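Local coordinates for protein argonaute (Marinitoga piezophila, PDB 5I4A) that uses short guide RNAs with a 5'-hydroxyl end to bind complementary single-stranded DNA or RNA targets and cleave them, at residues Val269-Lys274 with Lys430-Lys435; Arg279-Val284 with Val608-Pro613; Arg328-Leu333 with Ser417-Met422. One frame throughout, in Å; residues are numbered along the deposited sequence.

Interaction 1 (Val269-Lys274 with Lys430-Lys435); sequences VIYKFK and KPFILK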
loop_
_atom_site.group_PDB
_atom_site.type_symbol
_atom_site.label_atom_id
_atom_site.label_comp_id
_atom_site.label_asym_id
_atom_site.label_seq_id
_atom_site.Cartn_x
_atom_site.Cartn_y
_atom_site.Cartn_z
ATOM N N VAL A 269 -4.125 12.471 -18.917
ATOM C CA VAL A 269 -5.160 11.439 -18.913
ATOM C C VAL A 269 -6.493 12.091 -19.257
ATOM O O VAL A 269 -7.002 12.925 -18.498
ATOM C CB VAL A 269 -5.234 10.711 -17.561
ATOM C CG1 VAL A 269 -6.261 9.587 -17.621
ATOM C CG2 VAL A 269 -3.868 10.171 -17.168
ATOM N N ILE A 270 -7.063 11.701 -20.394
ATOM C CA ILE A 270 -8.349 12.209 -20.859
ATOM C C ILE A 270 -9.365 11.080 -20.775
ATOM O O ILE A 270 -9.123 9.978 -21.283
ATOM C CB ILE A 270 -8.257 12.754 -22.294
ATOM C CG1 ILE A 270 -7.215 13.870 -22.385
ATOM C CG2 ILE A 270 -9.617 13.260 -22.760
ATOM C CD1 ILE A 270 -7.614 15.144 -21.674
ATOM N N TYR A 271 -10.499 11.357 -20.139
ATOM C CA TYR A 271 -11.590 10.399 -20.040
ATOM C C TYR A 271 -12.567 10.602 -21.192
ATOM O O TYR A 271 -12.932 11.735 -21.517
ATOM C CB TYR A 271 -12.324 10.552 -18.706
ATOM C CG TYR A 271 -11.477 10.302 -17.475
ATOM C CD1 TYR A 271 -10.659 11.299 -16.953
ATOM C CD2 TYR A 271 -11.510 9.076 -16.823
ATOM C CE1 TYR A 271 -9.893 11.077 -15.826
ATOM C CE2 TYR A 271 -10.747 8.845 -15.692
ATOM C CZ TYR A 271 -9.939 9.849 -15.199
ATOM O OH TYR A 271 -9.180 9.621 -14.076
ATOM N N LYS A 272 -12.984 9.497 -21.811
ATOM C CA LYS A 272 -13.978 9.516 -22.880
ATOM C C LYS A 272 -15.325 9.083 -22.311
ATOM O O LYS A 272 -15.501 7.921 -21.932
ATOM C CB LYS A 272 -13.570 8.604 -24.037
ATOM C CG LYS A 272 -12.664 9.250 -25.074
ATOM C CD LYS A 272 -12.439 8.317 -26.261
ATOM C CE LYS A 272 -13.411 8.596 -27.405
ATOM N NZ LYS A 272 -14.840 8.521 -26.990
ATOM N N PHE A 273 -16.272 10.010 -22.261
ATOM C CA PHE A 273 -17.637 9.717 -21.860
ATOM C C PHE A 273 -18.504 9.574 -23.113
ATOM O O PHE A 273 -17.997 9.489 -24.237
ATOM C CB PHE A 273 -18.134 10.807 -20.909
ATOM C CG PHE A 273 -17.228 11.035 -19.731
ATOM C CD1 PHE A 273 -17.101 10.071 -18.743
ATOM C CD2 PHE A 273 -16.499 12.208 -19.613
ATOM C CE1 PHE A 273 -16.261 10.272 -17.660
ATOM C CE2 PHE A 273 -15.660 12.417 -18.531
ATOM C CZ PHE A 273 -15.541 11.446 -17.552
ATOM N N LYS A 274 -19.826 9.541 -22.933
ATOM C CA LYS A 274 -20.705 9.356 -24.084
ATOM C C LYS A 274 -20.756 10.608 -24.952
ATOM O O LYS A 274 -20.610 10.529 -26.177
ATOM C CB LYS A 274 -22.112 8.967 -23.629
ATOM C CG LYS A 274 -23.117 8.829 -24.769
ATOM C CD LYS A 274 -24.237 7.859 -24.425
ATOM C CE LYS A 274 -25.513 8.183 -25.191
ATOM N NZ LYS A 274 -26.253 9.312 -24.557
ATOM N N LYS A 430 -20.315 0.952 -18.682
ATOM C CA LYS A 430 -18.913 1.371 -18.740
ATOM C C LYS A 430 -18.893 2.875 -18.523
ATOM O O LYS A 430 -19.272 3.648 -19.417
ATOM C CB LYS A 430 -18.247 0.990 -20.058
ATOM C CG LYS A 430 -16.797 1.455 -20.179
ATOM C CD LYS A 430 -15.943 0.963 -19.016
ATOM C CE LYS A 430 -15.794 -0.550 -19.016
ATOM N NZ LYS A 430 -14.995 -1.007 -17.845
ATOM N N PRO A 431 -18.499 3.330 -17.330
ATOM C CA PRO A 431 -18.498 4.777 -17.062
ATOM C C PRO A 431 -17.654 5.583 -18.036
ATOM O O PRO A 431 -18.030 6.712 -18.373
ATOM C CB PRO A 431 -17.949 4.858 -15.633
ATOM C CG PRO A 431 -18.367 3.554 -15.011
ATOM C CD PRO A 431 -18.229 2.539 -16.117
ATOM N N PHE A 432 -16.539 5.034 -18.509
ATOM C CA PHE A 432 -15.630 5.747 -19.397
ATOM C C PHE A 432 -14.596 4.762 -19.919
ATOM O O PHE A 432 -14.360 3.708 -19.322
ATOM C CB PHE A 432 -14.934 6.909 -18.676
ATOM C CG PHE A 432 -14.086 6.476 -17.510
ATOM C CD1 PHE A 432 -12.801 5.993 -17.707
ATOM C CD2 PHE A 432 -14.572 6.555 -16.215
ATOM C CE1 PHE A 432 -12.025 5.585 -16.640
ATOM C CE2 PHE A 432 -13.793 6.155 -15.141
ATOM C CZ PHE A 432 -12.519 5.670 -15.355
ATOM N N ILE A 433 -13.964 5.129 -21.029
ATOM C CA ILE A 433 -12.736 4.480 -21.465
ATOM C C ILE A 433 -11.671 5.556 -21.599
ATOM O O ILE A 433 -11.973 6.725 -21.858
ATOM C CB ILE A 433 -12.900 3.693 -22.785
ATOM C CG1 ILE A 433 -13.124 4.642 -23.964
ATOM C CG2 ILE A 433 -14.035 2.688 -22.668
ATOM C CD1 ILE A 433 -13.251 3.934 -25.296
ATOM N N LEU A 434 -10.419 5.164 -21.390
ATOM C CA LEU A 434 -9.317 6.106 -21.504
ATOM C C LEU A 434 -8.986 6.324 -22.973
ATOM O O LEU A 434 -8.899 5.367 -23.749
ATOM C CB LEU A 434 -8.090 5.603 -20.744
ATOM C CG LEU A 434 -8.257 5.442 -19.232
ATOM C CD1 LEU A 434 -6.909 5.235 -18.573
ATOM C CD2 LEU A 434 -8.972 6.644 -18.633
ATOM N N LYS A 435 -8.814 7.591 -23.354
ATOM C CA LYS A 435 -8.527 7.916 -24.746
ATOM C C LYS A 435 -7.277 7.196 -25.236
ATOM O O LYS A 435 -7.247 6.674 -26.356
ATOM C CB LYS A 435 -8.376 9.428 -24.902
ATOM C CG LYS A 435 -8.664 9.943 -26.296
ATOM C CD LYS A 435 -8.435 11.443 -26.386
ATOM C CE LYS A 435 -8.913 11.982 -27.722
ATOM N NZ LYS A 435 -8.502 11.084 -28.834
#
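The ring of Phe-432 offers one face to Tyr-271, whose CD2 stands 3.4 Å above the plane and over its centre. With the planes at 86° and the centroids 4.8 Å apart this is a T-shaped pair, the tyrosine giving its edge. CG of Phe-432 sits between its backbone N and carbonyl carbon (chi1 61°), the crowded position, which lays the ring alongside Tyr-271. CD2 of Leu-434 also touches the tyrosine ring obliquely, while the edge of Phe-273 meets the carbonyl O of Pro-431, its CD1 3.5 Å from that oxygen.

Along the backbones, Lys-272 and Ile-433 form an antiparallel hydrogen-bonded pair: Lys-272 N reaches Ile-433 O at 3.0 Å, and the return bond from Ile-433 N to Lys-272 O is weak. Lys-435 N points almost straight (176°) at Ile-270 O, 3.2 Å away. On the other face from Tyr-271 and Leu-434, Lys-272 CB packs on Ile-433 CG1.

Pairing of 271-272 with 433-434 joins linker L2 to the start of the PIWI domain; strand 277-278, also of the linker, adds a third strand beyond 271-272. The hydroxyl of the buried Tyr-271 is hydrogen-bonded to His-610 and Arg-607; the nearby guanidinium would probably polarise it.

Interaction 2 (Arg279-Val284 with Val608-Pro613); sequences RYAKDV and VAHSTP. With nucleotides of chain B.
Linker L2 enters this contact at Ala-281, the start of a short 3-10 turn in which Asp-283 N bonds to Tyr-280 O. The methyl of Ala-281 lies over one face of the His-610 imidazole, a CH-pi contact with CB 3.9 Å from the ring centroid and 15° off the normal. The same methyl rests against the carbonyl of Pro-613, its CB 3.4 Å from Pro-613 O, and against the proline CB. At Lys-282 it is the backbone that takes part: its CA meets Pro-613 CB at 3.6 Å, and its N donates a hydrogen bond to a water 3.0 Å away, which in turn donates to Pro-613 O at 2.7 Å. The lysine chain itself leads away. Val-284, where helix 284-287 begins, places CG1 in the crowded position between backbone N and carbonyl carbon (chi1 68°), so that this branch reaches Pro-613 CG at 3.9 Å.

The PIWI loop 608-613 thus has its proline ring against the linker, with Tyr-420 of the Mid domain also packing on it. Thr-612 faces the guide instead: its OG1 shares a hydrogen bond of 3.0 Å with O2' of U3 of chain B, a contact that a deoxyribose could not make, consistent with the use of RNA guides.

His-610 is held from both nitrogens, NE2 by Tyr-271 OH and ND1 by Thr-615 O, with a weak bond to Thr-612 O besides. If ND1 carries the proton, as these carbonyls suggest, NE2 could accept from the tyrosine in a neutral ring, although a charged imidazolium is not excluded.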
loop_
_atom_site.group_PDB
_atom_site.type_symbol
_atom_site.label_atom_id
_atom_site.label_comp_id
_atom_site.label_asym_id
_atom_site.label_seq_id
_atom_site.Cartn_x
_atom_site.Cartn_y
_atom_site.Cartn_z
ATOM N N ARG A 279 -10.548 15.830 -18.567
ATOM C CA ARG A 279 -9.512 15.360 -17.660
ATOM C C ARG A 279 -10.035 15.144 -16.248
ATOM O O ARG A 279 -9.297 14.628 -15.402
ATOM C CB ARG A 279 -8.358 16.362 -17.612
ATOM C CG ARG A 279 -8.738 17.669 -16.934
ATOM C CD ARG A 279 -7.551 18.604 -16.773
ATOM N NE ARG A 279 -7.089 19.127 -18.055
ATOM C CZ ARG A 279 -6.137 18.564 -18.790
ATOM N NH1 ARG A 279 -5.543 17.457 -18.365
ATOM N NH2 ARG A 279 -5.781 19.105 -19.949
ATOM N N TYR A 280 -11.276 15.543 -15.978
ATOM C CA TYR A 280 -11.896 15.416 -14.666
ATOM C C TYR A 280 -12.912 14.285 -14.721
ATOM O O TYR A 280 -13.881 14.353 -15.484
ATOM C CB TYR A 280 -12.572 16.723 -14.246
ATOM C CG TYR A 280 -11.680 17.944 -14.333
ATOM C CD1 TYR A 280 -10.807 18.263 -13.302
ATOM C CD2 TYR A 280 -11.717 18.781 -15.442
ATOM C CE1 TYR A 280 -9.992 19.375 -13.375
ATOM C CE2 TYR A 280 -10.905 19.901 -15.523
ATOM C CZ TYR A 280 -10.042 20.190 -14.486
ATOM O OH TYR A 280 -9.227 21.297 -14.555
ATOM N N ALA A 281 -12.690 13.249 -13.907
ATOM C CA ALA A 281 -13.630 12.134 -13.863
ATOM C C ALA A 281 -15.037 12.597 -13.508
ATOM O O ALA A 281 -16.019 12.018 -13.987
ATOM C CB ALA A 281 -13.145 11.078 -12.867
ATOM N N LYS A 282 -15.156 13.649 -12.693
ATOM C CA LYS A 282 -16.456 14.157 -12.271
ATOM C C LYS A 282 -17.271 14.729 -13.422
ATOM O O LYS A 282 -18.491 14.878 -13.281
ATOM C CB LYS A 282 -16.270 15.216 -11.183
ATOM C CG LYS A 282 -15.511 16.437 -11.650
ATOM C CD LYS A 282 -15.527 17.537 -10.610
ATOM C CE LYS A 282 -14.746 18.743 -11.100
ATOM N NZ LYS A 282 -14.949 19.932 -10.231
ATOM N N ASP A 283 -16.643 15.047 -14.553
ATOM C CA ASP A 283 -17.417 15.425 -15.731
ATOM C C ASP A 283 -18.235 14.280 -16.300
ATOM O O ASP A 283 -18.950 14.492 -17.279
ATOM C CB ASP A 283 -16.490 15.977 -16.823
ATOM C CG ASP A 283 -16.209 17.443 -16.650
ATOM O OD1 ASP A 283 -16.939 18.090 -15.860
ATOM O OD2 ASP A 283 -15.274 17.951 -17.308
ATOM N N VAL A 284 -18.151 13.086 -15.714
ATOM C CA VAL A 284 -19.021 11.991 -16.130
ATOM C C VAL A 284 -20.487 12.390 -16.004
ATOM O O VAL A 284 -21.334 11.924 -16.775
ATOM C CB VAL A 284 -18.701 10.711 -15.317
ATOM C CG1 VAL A 284 -19.090 10.882 -13.852
ATOM C CG2 VAL A 284 -19.367 9.480 -15.934
ATOM N N VAL A 608 -8.050 3.425 -15.294
ATOM C CA VAL A 608 -9.029 2.708 -16.105
ATOM C C VAL A 608 -10.309 2.413 -15.344
ATOM O O VAL A 608 -11.283 1.941 -15.941
ATOM C CB VAL A 608 -8.445 1.390 -16.656
ATOM C CG1 VAL A 608 -7.263 1.676 -17.560
ATOM C CG2 VAL A 608 -8.051 0.467 -15.519
ATOM N N ALA A 609 -10.330 2.676 -14.040
ATOM C CA ALA A 609 -11.548 2.594 -13.252
ATOM C C ALA A 609 -11.454 3.605 -12.120
ATOM O O ALA A 609 -10.363 4.024 -11.724
ATOM C CB ALA A 609 -11.778 1.184 -12.697
ATOM N N HIS A 610 -12.618 4.002 -11.617
ATOM C CA HIS A 610 -12.733 4.867 -10.455
ATOM C C HIS A 610 -13.719 4.250 -9.475
ATOM O O HIS A 610 -14.742 3.695 -9.885
ATOM C CB HIS A 610 -13.210 6.284 -10.836
ATOM C CG HIS A 610 -12.115 7.193 -11.305
ATOM N ND1 HIS A 610 -11.584 8.188 -10.512
ATOM C CD2 HIS A 610 -11.457 7.262 -12.486
ATOM C CE1 HIS A 610 -10.643 8.829 -11.184
ATOM N NE2 HIS A 610 -10.545 8.286 -12.383
ATOM N N SER A 611 -13.399 4.335 -8.183
ATOM C CA SER A 611 -14.390 4.009 -7.163
ATOM C C SER A 611 -15.473 5.080 -7.115
ATOM O O SER A 611 -16.671 4.773 -7.091
ATOM C CB SER A 611 -13.712 3.857 -5.802
ATOM O OG SER A 611 -14.647 4.033 -4.755
ATOM N N THR A 612 -15.057 6.336 -7.164
ATOM C CA THR A 612 -15.934 7.479 -7.319
ATOM C C THR A 612 -15.193 8.448 -8.244
ATOM O O THR A 612 -14.021 8.347 -8.378
ATOM C CB THR A 612 -16.359 8.226 -6.058
ATOM O OG1 THR A 612 -15.297 9.049 -5.615
ATOM C CG2 THR A 612 -16.804 7.280 -4.962
ATOM N N PRO A 613 -15.873 9.383 -8.871
ATOM C CA PRO A 613 -15.177 10.357 -9.731
ATOM C C PRO A 613 -14.335 11.368 -8.967
ATOM O O PRO A 613 -13.553 12.089 -9.598
ATOM C CB PRO A 613 -16.321 11.053 -10.481
ATOM C CG PRO A 613 -17.482 10.128 -10.376
ATOM C CD PRO A 613 -17.334 9.433 -9.060
ATOM P P U B 3 -17.651 3.095 -1.035
ATOM O OP1 U B 3 -17.426 1.776 -1.677
ATOM O OP2 U B 3 -17.361 3.260 0.408
ATOM O "O5'" U B 3 -16.794 4.170 -1.831
ATOM C "C5'" U B 3 -15.545 4.608 -1.333
ATOM C "C4'" U B 3 -15.052 5.818 -2.079
ATOM O "O4'" U B 3 -15.809 6.991 -1.678
ATOM C "C3'" U B 3 -13.606 6.191 -1.812
ATOM O "O3'" U B 3 -12.708 5.451 -2.617
ATOM C "C2'" U B 3 -13.578 7.683 -2.101
ATOM O "O2'" U B 3 -13.497 7.919 -3.495
ATOM C "C1'" U B 3 -14.959 8.115 -1.608
ATOM N N1 U B 3 -14.917 8.571 -0.200
ATOM C C2 U B 3 -14.270 9.760 0.091
ATOM O O2 U B 3 -13.735 10.465 -0.747
ATOM N N3 U B 3 -14.272 10.100 1.421
ATOM C C4 U B 3 -14.839 9.397 2.459
ATOM O O4 U B 3 -14.757 9.841 3.605
ATOM C C5 U B 3 -15.487 8.181 2.077
ATOM C C6 U B 3 -15.500 7.821 0.791
HETATM O O HOH W 1 -13.087 14.457 -10.732
#

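Interaction 3 (Arg328-Leu333 with Ser417-Met422); sequences RAAAEL and SYVYKM. With nucleotides of chain B.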
loop_
_atom_site.group_PDB
_atom_site.type_symbol
_atom_site.label_atom_id
_atom_site.label_comp_id
_atom_site.label_asym_id
_atom_site.label_seq_id
_atom_site.Cartn_x
_atom_site.Cartn_y
_atom_site.Cartn_z
ATOM N N ARG A 328 -31.699 12.622 -10.793
ATOM C CA ARG A 328 -30.933 13.411 -11.753
ATOM C C ARG A 328 -29.560 12.797 -11.989
ATOM O O ARG A 328 -29.059 12.804 -13.118
ATOM C CB ARG A 328 -30.807 14.858 -11.272
ATOM C CG ARG A 328 -32.141 15.582 -11.138
ATOM C CD ARG A 328 -31.970 17.095 -11.119
ATOM N NE ARG A 328 -31.043 17.543 -10.086
ATOM C CZ ARG A 328 -31.378 17.728 -8.814
ATOM N NH1 ARG A 328 -32.619 17.496 -8.413
ATOM N NH2 ARG A 328 -30.468 18.141 -7.942
ATOM N N ALA A 329 -28.944 12.251 -10.937
ATOM C CA ALA A 329 -27.657 11.580 -11.098
ATOM C C ALA A 329 -27.781 10.365 -12.009
ATOM O O ALA A 329 -26.935 10.145 -12.883
ATOM C CB ALA A 329 -27.101 11.172 -9.736
ATOM N N ALA A 330 -28.835 9.565 -11.825
ATOM C CA ALA A 330 -29.018 8.384 -12.662
ATOM C C ALA A 330 -29.311 8.772 -14.106
ATOM O O ALA A 330 -28.834 8.119 -15.040
ATOM C CB ALA A 330 -30.139 7.510 -12.099
ATOM N N ALA A 331 -30.100 9.829 -14.307
ATOM C CA ALA A 331 -30.329 10.331 -15.658
ATOM C C ALA A 331 -29.040 10.870 -16.266
ATOM O O ALA A 331 -28.707 10.564 -17.418
ATOM C CB ALA A 331 -31.413 11.409 -15.638
ATOM N N GLU A 332 -28.292 11.666 -15.496
ATOM C CA GLU A 332 -27.045 12.234 -16.002
ATOM C C GLU A 332 -26.040 11.154 -16.370
ATOM O O GLU A 332 -25.256 11.330 -17.307
ATOM C CB GLU A 332 -26.442 13.186 -14.968
ATOM C CG GLU A 332 -27.127 14.543 -14.897
ATOM C CD GLU A 332 -26.747 15.331 -13.657
ATOM O OE1 GLU A 332 -27.459 16.303 -13.330
ATOM O OE2 GLU A 332 -25.742 14.976 -13.003
ATOM N N LEU A 333 -26.047 10.031 -15.652
ATOM C CA LEU A 333 -25.108 8.956 -15.934
ATOM C C LEU A 333 -25.573 8.038 -17.055
ATOM O O LEU A 333 -24.797 7.184 -17.493
ATOM C CB LEU A 333 -24.845 8.145 -14.662
ATOM C CG LEU A 333 -24.095 8.915 -13.574
ATOM C CD1 LEU A 333 -23.847 8.032 -12.368
ATOM C CD2 LEU A 333 -22.782 9.487 -14.111
ATOM N N SER A 417 -22.001 10.109 -6.019
ATOM C CA SER A 417 -20.993 9.054 -5.962
ATOM C C SER A 417 -21.629 7.684 -5.771
ATOM O O SER A 417 -21.211 6.699 -6.392
ATOM C CB SER A 417 -20.022 9.344 -4.823
ATOM O OG SER A 417 -19.260 10.505 -5.098
ATOM N N TYR A 418 -22.627 7.607 -4.892
ATOM C CA TYR A 418 -23.340 6.360 -4.637
ATOM C C TYR A 418 -23.953 5.806 -5.921
ATOM O O TYR A 418 -23.841 4.609 -6.211
ATOM C CB TYR A 418 -24.403 6.621 -3.570
ATOM C CG TYR A 418 -25.074 5.415 -2.957
ATOM C CD1 TYR A 418 -24.348 4.285 -2.594
ATOM C CD2 TYR A 418 -26.436 5.429 -2.694
ATOM C CE1 TYR A 418 -24.974 3.191 -2.014
ATOM C CE2 TYR A 418 -27.064 4.350 -2.112
ATOM C CZ TYR A 418 -26.334 3.232 -1.776
ATOM O OH TYR A 418 -26.967 2.157 -1.200
ATOM N N VAL A 419 -24.583 6.673 -6.720
ATOM C CA VAL A 419 -25.173 6.224 -7.978
ATOM C C VAL A 419 -24.086 5.831 -8.971
ATOM O O VAL A 419 -24.251 4.885 -9.751
ATOM C CB VAL A 419 -26.100 7.309 -8.558
ATOM C CG1 VAL A 419 -26.715 6.837 -9.870
ATOM C CG2 VAL A 419 -27.191 7.665 -7.563
ATOM N N TYR A 420 -22.963 6.554 -8.966
ATOM C CA TYR A 420 -21.844 6.180 -9.823
ATOM C C TYR A 420 -21.350 4.778 -9.491
ATOM O O TYR A 420 -21.117 3.959 -10.389
ATOM C CB TYR A 420 -20.709 7.200 -9.686
ATOM C CG TYR A 420 -19.507 6.870 -10.542
ATOM C CD1 TYR A 420 -18.522 5.995 -10.092
ATOM C CD2 TYR A 420 -19.361 7.424 -11.807
ATOM C CE1 TYR A 420 -17.430 5.681 -10.878
ATOM C CE2 TYR A 420 -18.271 7.120 -12.598
ATOM C CZ TYR A 420 -17.307 6.248 -12.127
ATOM O OH TYR A 420 -16.219 5.942 -12.910
ATOM N N LYS A 421 -21.164 4.493 -8.198
ATOM C CA LYS A 421 -20.723 3.167 -7.776
ATOM C C LYS A 421 -21.677 2.084 -8.267
ATOM O O LYS A 421 -21.243 1.024 -8.733
ATOM C CB LYS A 421 -20.602 3.118 -6.253
ATOM C CG LYS A 421 -20.267 1.740 -5.708
ATOM C CD LYS A 421 -20.146 1.743 -4.197
ATOM C CE LYS A 421 -19.616 0.407 -3.707
ATOM N NZ LYS A 421 -19.377 0.375 -2.231
ATOM N N MET A 422 -22.983 2.339 -8.169
ATOM C CA MET A 422 -23.968 1.381 -8.664
ATOM C C MET A 422 -23.768 1.107 -10.148
ATOM O O MET A 422 -23.765 -0.051 -10.583
ATOM C CB MET A 422 -25.378 1.898 -8.397
ATOM C CG MET A 422 -25.754 1.946 -6.933
ATOM S SD MET A 422 -27.422 2.584 -6.722
ATOM C CE MET A 422 -27.591 2.486 -4.949
ATOM P P A B 2 -20.793 4.933 3.391
ATOM O OP1 A B 2 -19.634 5.571 4.059
ATOM O OP2 A B 2 -22.164 5.430 3.660
ATOM O "O5'" A B 2 -20.523 5.025 1.825
ATOM C "C5'" A B 2 -21.396 4.417 0.883
ATOM C "C4'" A B 2 -21.071 4.877 -0.513
ATOM O "O4'" A B 2 -21.434 6.277 -0.647
ATOM C "C3'" A B 2 -19.595 4.835 -0.879
ATOM O "O3'" A B 2 -19.163 3.558 -1.312
ATOM C "C2'" A B 2 -19.481 5.924 -1.936
ATOM O "O2'" A B 2 -19.971 5.471 -3.188
ATOM C "C1'" A B 2 -20.449 6.965 -1.385
ATOM N N9 A B 2 -19.775 7.900 -0.465
ATOM C C8 A B 2 -19.868 7.942 0.903
ATOM N N7 A B 2 -19.149 8.889 1.459
ATOM C C5 A B 2 -18.538 9.510 0.375
ATOM C C6 A B 2 -17.644 10.591 0.283
ATOM N N6 A B 2 -17.190 11.270 1.343
ATOM N N1 A B 2 -17.224 10.954 -0.949
ATOM C C2 A B 2 -17.678 10.277 -2.009
ATOM N N3 A B 2 -18.519 9.244 -2.043
ATOM C C4 A B 2 -18.915 8.910 -0.809
ATOM P P U B 3 -17.651 3.095 -1.035
ATOM O OP1 U B 3 -17.426 1.776 -1.677
ATOM O OP2 U B 3 -17.361 3.260 0.408
ATOM O "O5'" U B 3 -16.794 4.170 -1.831
ATOM C "C5'" U B 3 -15.545 4.608 -1.333
ATOM C "C4'" U B 3 -15.052 5.818 -2.079
ATOM O "O4'" U B 3 -15.809 6.991 -1.678
ATOM C "C3'" U B 3 -13.606 6.191 -1.812
ATOM O "O3'" U B 3 -12.708 5.451 -2.617
ATOM C "C2'" U B 3 -13.578 7.683 -2.101
ATOM O "O2'" U B 3 -13.497 7.919 -3.495
ATOM C "C1'" U B 3 -14.959 8.115 -1.608
ATOM N N1 U B 3 -14.917 8.571 -0.200
ATOM C C2 U B 3 -14.270 9.760 0.091
ATOM O O2 U B 3 -13.735 10.465 -0.747
ATOM N N3 U B 3 -14.272 10.100 1.421
ATOM C C4 U B 3 -14.839 9.397 2.459
ATOM O O4 U B 3 -14.757 9.841 3.605
ATOM C C5 U B 3 -15.487 8.181 2.077
ATOM C C6 U B 3 -15.500 7.821 0.791
#
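Val-419 stands with CG1 anti to its backbone N (chi1 -180°) and CG2 anti to the carbonyl carbon, so its two methyls spread over helix 328-333. CG2 meets Ala-329 CB at 4.1 Å, and CG1 rests on Ala-330, 3.9 Å from its CA. From the facing helix, Leu-333 has CG anti to its carbonyl carbon (chi1 -67°) and an extended chi2, which carries CD1 past Val-419 onto the backbone of helix 417-422, 3.7 Å from Tyr-420 CA. The same CD1 touches Val-419 CG1. The axes of the short segments come to 9.3 Å and cross at -46°, with Ala-329 and Ala-330 at the interface.

Toward the guide, Lys-421, CG anti to the backbone N and the chain extended beyond it, brings NZ to within 2.5 Å of OP1 of U3 of chain B, a very short bond, and makes a weaker one to O3' of A2 of chain B. The carbonyl of Leu-638 takes a further bond from this amine.

The Mid domain of Argonautes holds the guide's 5' region; helix 412-424 lies between it and helix 325-333, its apolar flank making no hydrogen bond to 328-333, its lysine probably helping neutralise the phosphate.

How the interactions relate
The three contacts cluster on one side of the chain's centre, where linker L2, Mid and PIWI converge. Interactions 1 and 2 have centres about 8 Å apart, 2 and 3 about 12 Å, 1 and 3 about 16 Å. Along the chain the two linker segments come first, followed by both Mid helices, then 430-435 and finally 608-613; interactions 1 and 2 therefore cross, and each spans interaction 3. Tyr-420 on helix 412-424 is common ground, packing against Pro-431 and Phe-432 of interaction 1 and Pro-613 of interaction 2. Linker and PIWI segments thus both pack against a Mid helix that, with loop 608-613, touches the guide RNA.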